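Local structure of auracyanin-B-2 (Chloroflexus aurantiacus, 1QHQ) at residues N3-S8 / W96-N101; Q56-L61 / I121-G126. The protein probably accepts electrons, as a soluble blue copper protein, from the integral membrane electron transfer assembly alternative complex III. All blocks are in the same frame, centred on the assembly; numbering follows the deposited sequence.

Contact 1 (N3-S8 / W96-N101)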
ATOM      1  N   ASN A   3      -1.951  -3.849  13.992  1.00 25.25           N
ATOM      2  CA  ASN A   3      -1.072  -3.431  12.877  1.00 21.35           C
ATOM      3  C   ASN A   3      -0.667  -4.651  12.067  1.00 21.74           C
ATOM      4  O   ASN A   3       0.301  -5.354  12.380  1.00 20.72           O
ATOM      5  CB  ASN A   3       0.182  -2.727  13.420  1.00 19.95           C
ATOM      6  CG  ASN A   3       1.099  -2.238  12.344  1.00 19.12           C
ATOM      7  OD1 ASN A   3       0.687  -2.145  11.164  1.00 18.74           O
ATOM      8  ND2 ASN A   3       2.330  -1.826  12.665  1.00 16.86           N
ATOM      9  N   ALA A   4      -1.401  -4.906  10.973  1.00 21.48           N
ATOM     10  CA  ALA A   4      -1.129  -6.089  10.159  1.00 18.87           C
ATOM     11  C   ALA A   4      -1.492  -5.798   8.691  1.00 17.26           C
ATOM     12  O   ALA A   4      -2.335  -4.928   8.442  1.00 18.12           O
ATOM     13  CB  ALA A   4      -1.994  -7.239  10.651  1.00 21.17           C
ATOM     14  N   PRO A   5      -0.974  -6.613   7.817  1.00 15.99           N
ATOM     15  CA  PRO A   5      -1.338  -6.519   6.389  1.00 15.93           C
ATOM     16  C   PRO A   5      -2.796  -6.882   6.233  1.00 14.48           C
ATOM     17  O   PRO A   5      -3.401  -7.529   7.108  1.00 16.90           O
ATOM     18  CB  PRO A   5      -0.394  -7.465   5.703  1.00 14.53           C
ATOM     19  CG  PRO A   5       0.096  -8.414   6.742  1.00 14.83           C
ATOM     20  CD  PRO A   5      -0.010  -7.691   8.063  1.00 14.71           C
ATOM     21  N   GLY A   6      -3.369  -6.608   5.073  1.00 12.60           N
ATOM     22  CA  GLY A   6      -4.806  -6.921   4.886  1.00 12.73           C
ATOM     23  C   GLY A   6      -5.218  -6.442   3.487  1.00 14.07           C
ATOM     24  O   GLY A   6      -4.361  -6.196   2.637  1.00 14.76           O
ATOM     25  N   GLY A   7      -6.516  -6.511   3.245  1.00 15.35           N
ATOM     26  CA  GLY A   7      -7.063  -6.081   1.962  1.00 14.02           C
ATOM     27  C   GLY A   7      -8.029  -7.120   1.408  1.00 14.97           C
ATOM     28  O   GLY A   7      -7.958  -8.312   1.653  1.00 15.22           O
ATOM     29  N   SER A   8      -8.962  -6.596   0.571  1.00 14.03           N
ATOM     30  CA  SER A   8      -9.936  -7.486  -0.031  1.00 14.70           C
ATOM     31  C   SER A   8      -9.307  -8.538  -0.918  1.00 15.73           C
ATOM     32  O   SER A   8      -9.924  -9.583  -1.111  1.00 15.43           O
ATOM     33  CB  SER A   8     -10.994  -6.700  -0.821  1.00 13.23           C
ATOM     34  OG  SER A   8     -10.376  -6.033  -1.928  1.00 19.06           O
ATOM     35  N   TRP A  96      -2.849  -4.094   1.672  1.00  9.50           N
ATOM     36  CA  TRP A  96      -1.921  -3.193   2.359  1.00 11.27           C
ATOM     37  C   TRP A  96      -0.893  -4.022   3.142  1.00  9.39           C
ATOM     38  O   TRP A  96      -1.191  -5.135   3.577  1.00 10.67           O
ATOM     39  CB  TRP A  96      -2.597  -2.201   3.271  1.00 13.00           C
ATOM     40  CG  TRP A  96      -3.396  -2.763   4.392  1.00 12.71           C
ATOM     41  CD1 TRP A  96      -2.955  -3.036   5.664  1.00 15.13           C
ATOM     42  CD2 TRP A  96      -4.806  -3.047   4.397  1.00 13.03           C
ATOM     43  NE1 TRP A  96      -3.978  -3.573   6.408  1.00 15.56           N
ATOM     44  CE2 TRP A  96      -5.145  -3.497   5.691  1.00 15.68           C
ATOM     45  CE3 TRP A  96      -5.816  -2.917   3.443  1.00 14.68           C
ATOM     46  CZ2 TRP A  96      -6.444  -3.814   6.048  1.00 17.14           C
ATOM     47  CZ3 TRP A  96      -7.116  -3.220   3.797  1.00 15.78           C
ATOM     48  CH2 TRP A  96      -7.423  -3.701   5.083  1.00 17.82           C
ATOM     49  N   THR A  97       0.268  -3.411   3.342  1.00  9.12           N
ATOM     50  CA  THR A  97       1.250  -3.966   4.277  1.00 10.05           C
ATOM     51  C   THR A  97       0.908  -3.389   5.681  1.00 12.47           C
ATOM     52  O   THR A  97       0.261  -2.348   5.754  1.00 12.84           O
ATOM     53  CB  THR A  97       2.677  -3.545   3.970  1.00  9.78           C
ATOM     54  OG1 THR A  97       2.812  -2.105   4.141  1.00  9.15           O
ATOM     55  CG2 THR A  97       3.109  -3.823   2.546  1.00  9.68           C
ATOM     56  N   ALA A  98       1.492  -4.002   6.681  1.00 12.15           N
ATOM     57  CA  ALA A  98       1.515  -3.396   8.016  1.00 10.72           C
ATOM     58  C   ALA A  98       2.223  -2.032   7.906  1.00 10.67           C
ATOM     59  O   ALA A  98       2.934  -1.706   6.981  1.00  9.63           O
ATOM     60  CB  ALA A  98       2.329  -4.302   8.931  1.00 11.16           C
ATOM     61  N   MET A  99       2.030  -1.270   8.998  1.00 13.25           N
ATOM     62  CA  MET A  99       2.727   0.025   9.106  1.00 12.90           C
ATOM     63  C   MET A  99       4.129  -0.247   9.671  1.00  9.54           C
ATOM     64  O   MET A  99       4.226  -0.916  10.702  1.00 14.86           O
ATOM     65  CB  MET A  99       1.909   0.903  10.060  1.00 11.72           C
ATOM     66  CG  MET A  99       2.473   2.330  10.145  1.00 16.42           C
ATOM     67  SD  MET A  99       2.383   3.201   8.586  1.00 13.47           S
ATOM     68  CE  MET A  99       0.643   3.420   8.372  1.00 17.25           C
ATOM     69  N   LEU A 100       5.138   0.142   8.941  1.00 11.69           N
ATOM     70  CA  LEU A 100       6.503  -0.259   9.204  1.00 11.66           C
ATOM     71  C   LEU A 100       7.318   0.879   9.825  1.00 14.72           C
ATOM     72  O   LEU A 100       7.315   1.986   9.303  1.00 14.62           O
ATOM     73  CB  LEU A 100       7.186  -0.607   7.841  1.00 13.91           C
ATOM     74  CG  LEU A 100       6.411  -1.703   7.073  1.00 12.12           C
ATOM     75  CD1 LEU A 100       7.073  -1.920   5.727  1.00 10.55           C
ATOM     76  CD2 LEU A 100       6.380  -3.004   7.863  1.00 13.25           C
ATOM     77  N   ASN A 101       8.039   0.555  10.895  1.00 16.50           N
ATOM     78  CA  ASN A 101       8.918   1.584  11.496  1.00 16.75           C
ATOM     79  C   ASN A 101      10.061   1.796  10.528  1.00 15.36           C
ATOM     80  O   ASN A 101      10.324   0.911   9.660  1.00 15.20           O
ATOM     81  CB  ASN A 101       9.450   1.034  12.830  1.00 16.86           C
ATOM     82  CG  ASN A 101       8.382   0.823  13.869  1.00 19.52           C
ATOM     83  OD1 ASN A 101       7.398   1.542  13.956  1.00 24.88           O
ATOM     84  ND2 ASN A 101       8.495  -0.276  14.646  1.00 28.13           N
TER
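Asn3 reaches over to Met99 and reads its backbone with both ends of the carboxamide. Its CG stands anti to the backbone N (chi1 -178°), and from there OD1 takes the N-H of Met99 on an in-plane lone pair, OD1 to N 2.7 Å. ND2 gives to O of Met99 at 2.9 Å, with that oxygen lying in the amide plane; two nearly straight bonds hold the amide against rotation. Next along, O of Ala4 receives NE1 of Trp96 at 2.9 Å, a bent bond, the oxygen sitting near the edge of the indole but a little off its plane. Pro5 lays its CB 3.3 Å from O of Trp96, and its CD faces CB of Ala98. Gly6 forms the one antiparallel bridge, a hydrogen-bonded pair: its N donates to O of Trp96, and its O accepts N of Trp96 at 2.8 Å. The indole folds back under this glycine, CA lying over the six-membered ring in a CH-pi contact, 3.8 Å from the centroid. The tight fit leaves no room for a beta carbon at Gly6 beside CZ2 of Trp96. Gly7 continues across the same face, its N 3.4 Å from CZ3 of Trp96. The 3-8 segment thus flanks the outermost strand 93-96, on the side away from strand 60-62, and a backbone hydrogen bond joins Ser8 to Ala93.

Contact 2 (Q56-L61 / I121-G126). With CU (copper (II) ion), chain B.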
ATOM      1  N   GLN A  56       7.546   6.235   9.989  1.00 15.06           N
ATOM      2  CA  GLN A  56       6.733   5.094   9.619  1.00 14.40           C
ATOM      3  C   GLN A  56       6.055   5.249   8.264  1.00 16.60           C
ATOM      4  O   GLN A  56       5.673   6.334   7.876  1.00 16.35           O
ATOM      5  CB  GLN A  56       5.644   4.881  10.669  1.00 12.72           C
ATOM      6  CG  GLN A  56       6.232   4.438  12.015  1.00 12.68           C
ATOM      7  CD  GLN A  56       5.220   4.661  13.127  1.00 17.64           C
ATOM      8  OE1 GLN A  56       4.930   5.836  13.446  1.00 17.88           O
ATOM      9  NE2 GLN A  56       4.660   3.618  13.659  1.00 21.70           N
ATOM     10  N   HIS A  57       5.810   4.087   7.613  1.00 15.37           N
ATOM     11  CA  HIS A  57       5.167   4.085   6.307  1.00 12.52           C
ATOM     12  C   HIS A  57       4.529   2.700   6.032  1.00 14.81           C
ATOM     13  O   HIS A  57       4.968   1.689   6.537  1.00 11.99           O
ATOM     14  CB  HIS A  57       6.183   4.252   5.186  1.00  8.65           C
ATOM     15  CG  HIS A  57       6.917   5.544   5.048  1.00 11.31           C
ATOM     16  ND1 HIS A  57       6.256   6.746   4.851  1.00 14.90           N
ATOM     17  CD2 HIS A  57       8.226   5.796   4.902  1.00 12.90           C
ATOM     18  CE1 HIS A  57       7.152   7.693   4.658  1.00 10.43           C
ATOM     19  NE2 HIS A  57       8.365   7.160   4.693  1.00 11.99           N
ATOM     20  N   ASN A  58       3.478   2.778   5.197  1.00 12.19           N
ATOM     21  CA  ASN A  58       2.889   1.492   4.736  1.00 11.08           C
ATOM     22  C   ASN A  58       2.649   1.675   3.228  1.00 10.02           C
ATOM     23  O   ASN A  58       2.975   2.648   2.626  1.00  9.29           O
ATOM     24  CB  ASN A  58       1.678   1.064   5.461  1.00 10.58           C
ATOM     25  CG  ASN A  58       0.429   1.870   5.255  1.00  8.66           C
ATOM     26  OD1 ASN A  58       0.534   2.946   4.641  1.00 11.58           O
ATOM     27  ND2 ASN A  58      -0.715   1.416   5.732  1.00 13.21           N
ATOM     28  N   TRP A  59       2.215   0.561   2.612  1.00  8.85           N
ATOM     29  CA  TRP A  59       1.840   0.559   1.184  1.00 10.38           C
ATOM     30  C   TRP A  59       0.408   0.047   1.105  1.00  8.90           C
ATOM     31  O   TRP A  59       0.096  -1.062   1.628  1.00  8.73           O
ATOM     32  CB  TRP A  59       2.780  -0.307   0.387  1.00  9.62           C
ATOM     33  CG  TRP A  59       2.487  -0.369  -1.097  1.00  8.74           C
ATOM     34  CD1 TRP A  59       3.025   0.457  -2.030  1.00  8.89           C
ATOM     35  CD2 TRP A  59       1.642  -1.291  -1.787  1.00  9.88           C
ATOM     36  NE1 TRP A  59       2.560   0.096  -3.304  1.00 11.07           N
ATOM     37  CE2 TRP A  59       1.684  -0.948  -3.131  1.00  8.70           C
ATOM     38  CE3 TRP A  59       0.845  -2.361  -1.356  1.00  8.70           C
ATOM     39  CZ2 TRP A  59       1.008  -1.698  -4.119  1.00  8.92           C
ATOM     40  CZ3 TRP A  59       0.130  -3.088  -2.331  1.00 11.37           C
ATOM     41  CH2 TRP A  59       0.200  -2.721  -3.671  1.00  9.24           C
ATOM     42  N   VAL A  60      -0.462   0.842   0.515  1.00  8.52           N
ATOM     43  CA  VAL A  60      -1.887   0.555   0.458  1.00 10.35           C
ATOM     44  C   VAL A  60      -2.417   0.725  -0.967  1.00 10.30           C
ATOM     45  O   VAL A  60      -2.362   1.784  -1.529  1.00  9.64           O
ATOM     46  CB  VAL A  60      -2.743   1.473   1.363  1.00 10.22           C
ATOM     47  CG1 VAL A  60      -4.217   1.046   1.326  1.00 12.24           C
ATOM     48  CG2 VAL A  60      -2.229   1.387   2.797  1.00  9.77           C
ATOM     49  N   LEU A  61      -2.909  -0.406  -1.533  1.00  9.99           N
ATOM     50  CA  LEU A  61      -3.479  -0.313  -2.906  1.00  9.90           C
ATOM     51  C   LEU A  61      -4.984  -0.132  -2.812  1.00 10.41           C
ATOM     52  O   LEU A  61      -5.647  -0.896  -2.132  1.00 10.29           O
ATOM     53  CB  LEU A  61      -3.150  -1.654  -3.614  1.00  9.25           C
ATOM     54  CG  LEU A  61      -3.789  -1.711  -5.035  1.00  8.05           C
ATOM     55  CD1 LEU A  61      -3.109  -0.660  -5.910  1.00  8.69           C
ATOM     56  CD2 LEU A  61      -3.572  -3.092  -5.641  1.00 10.59           C
ATOM     57  N   ILE A 121      -1.124   4.238  -1.937  1.00 10.85           N
ATOM     58  CA  ILE A 121      -0.798   5.380  -1.061  1.00 10.47           C
ATOM     59  C   ILE A 121      -0.184   4.839   0.214  1.00 11.41           C
ATOM     60  O   ILE A 121      -0.201   3.645   0.526  1.00  9.21           O
ATOM     61  CB  ILE A 121      -2.085   6.167  -0.637  1.00 12.90           C
ATOM     62  CG1 ILE A 121      -3.019   5.320   0.165  1.00 12.59           C
ATOM     63  CG2 ILE A 121      -2.765   6.727  -1.902  1.00 11.67           C
ATOM     64  CD1 ILE A 121      -4.331   6.007   0.595  1.00  9.76           C
ATOM     65  N   CYS A 122       0.310   5.769   1.033  1.00  9.50           N
ATOM     66  CA  CYS A 122       0.680   5.457   2.407  1.00 13.46           C
ATOM     67  C   CYS A 122      -0.417   6.092   3.294  1.00 12.84           C
ATOM     68  O   CYS A 122      -0.821   7.217   2.973  1.00 11.85           O
ATOM     69  CB  CYS A 122       2.032   6.016   2.740  1.00 13.05           C
ATOM     70  SG  CYS A 122       2.444   5.895   4.513  1.00 11.85           S
ATOM     71  N   THR A 123      -0.895   5.394   4.283  1.00 14.02           N
ATOM     72  CA  THR A 123      -1.936   5.933   5.143  1.00 11.78           C
ATOM     73  C   THR A 123      -1.430   6.480   6.474  1.00 13.99           C
ATOM     74  O   THR A 123      -2.300   6.898   7.258  1.00 13.99           O
ATOM     75  CB  THR A 123      -3.076   4.957   5.393  1.00 12.55           C
ATOM     76  OG1 THR A 123      -2.628   3.731   5.971  1.00 11.65           O
ATOM     77  CG2 THR A 123      -3.788   4.689   4.056  1.00 11.26           C
ATOM     78  N   PHE A 124      -0.129   6.542   6.672  1.00 12.55           N
ATOM     79  CA  PHE A 124       0.298   7.196   7.971  1.00 13.87           C
ATOM     80  C   PHE A 124      -0.190   8.650   7.895  1.00 13.58           C
ATOM     81  O   PHE A 124      -0.083   9.270   6.860  1.00 12.89           O
ATOM     82  CB  PHE A 124       1.820   7.157   8.034  1.00 10.68           C
ATOM     83  CG  PHE A 124       2.238   7.487   9.462  1.00 15.20           C
ATOM     84  CD1 PHE A 124       2.160   6.547  10.451  1.00 14.07           C
ATOM     85  CD2 PHE A 124       2.545   8.813   9.756  1.00 16.58           C
ATOM     86  CE1 PHE A 124       2.479   6.887  11.762  1.00 17.67           C
ATOM     87  CE2 PHE A 124       2.850   9.152  11.065  1.00 17.76           C
ATOM     88  CZ  PHE A 124       2.810   8.197  12.062  1.00 19.43           C
ATOM     89  N   PRO A 125      -0.758   9.145   8.983  1.00 15.66           N
ATOM     90  CA  PRO A 125      -1.324  10.499   8.996  1.00 15.90           C
ATOM     91  C   PRO A 125      -0.494  11.530   8.303  1.00 15.30           C
ATOM     92  O   PRO A 125       0.689  11.713   8.539  1.00 17.15           O
ATOM     93  CB  PRO A 125      -1.427  10.809  10.499  1.00 14.88           C
ATOM     94  CG  PRO A 125      -1.625   9.488  11.130  1.00 16.28           C
ATOM     95  CD  PRO A 125      -0.829   8.493  10.291  1.00 16.21           C
ATOM     96  N   GLY A 126      -1.133  12.252   7.332  1.00 15.59           N
ATOM     97  CA  GLY A 126      -0.449  13.263   6.587  1.00 16.47           C
ATOM     98  C   GLY A 126       0.296  12.884   5.356  1.00 15.53           C
ATOM     99  O   GLY A 126       0.589  13.717   4.482  1.00 16.54           O
TER
HETATM  100 CU    CU B 141       4.270   7.092   4.735  1.00 13.92          CU
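The sulfur of Cys122 is gripped three ways: by the copper ion at 2.2 Å from SG, by a nearly straight bond from N of Asn58 to SG at 3.4 Å, and by the N-H of Phe124 from its own loop. His57 brings ND1 to the metal at 2.0 Å and turns its ring edge to the sulfur; His127 and Met132 complete the type I site. Asn58 then ties down the cysteine loop with its carboxamide, its CG set between the backbone N and the carbonyl carbon (chi1 69°), which brings the amide end nearer to 121-126. OD1 takes N of Thr123 at 2.9 Å on an in-plane lone pair, while ND2 gives to OG1 of Thr123, which also bonds to O of Phe84. An alanine in place of Asn58 would probably leave the Thr123 N-H without its acceptor and free the loop to shift beside the copper ligand. Farther from the metal, Val60 and Ile121 form an antiparallel hydrogen-bonded pair, N of Ile121 to O of Val60 at 2.8 Å. At the other end OE1 of Gln56 meets CE1 of Phe124 at 3.2 Å. Two N-H groups directed at a buried thiolate, as in azurin, are likely to draw charge from the sulfur and so tune the copper's reduction potential.

From the N terminus, the chain lays down 3-8, then passes through strands 17-22, 34-38 and 42-49 to reach 56-61. Contact 1 closes at the end of strand 93-96, where the segment 96-101 runs back past the N-terminal segment. Contact 2 closes later, after strand 116-121, so the two loops cross instead of nesting: 56-61 lies inside the first, 121-126 beyond it. The contacts meet through 56-61 and 96-101, where N of Thr97 lies 2.9 Å from O of Trp59 and N of Leu100 approaches O of His57, both probable hydrogen bonds. Together they join the N-terminal segment, the sheet edge and the copper loop of this cupredoxin domain, part of the mature protein.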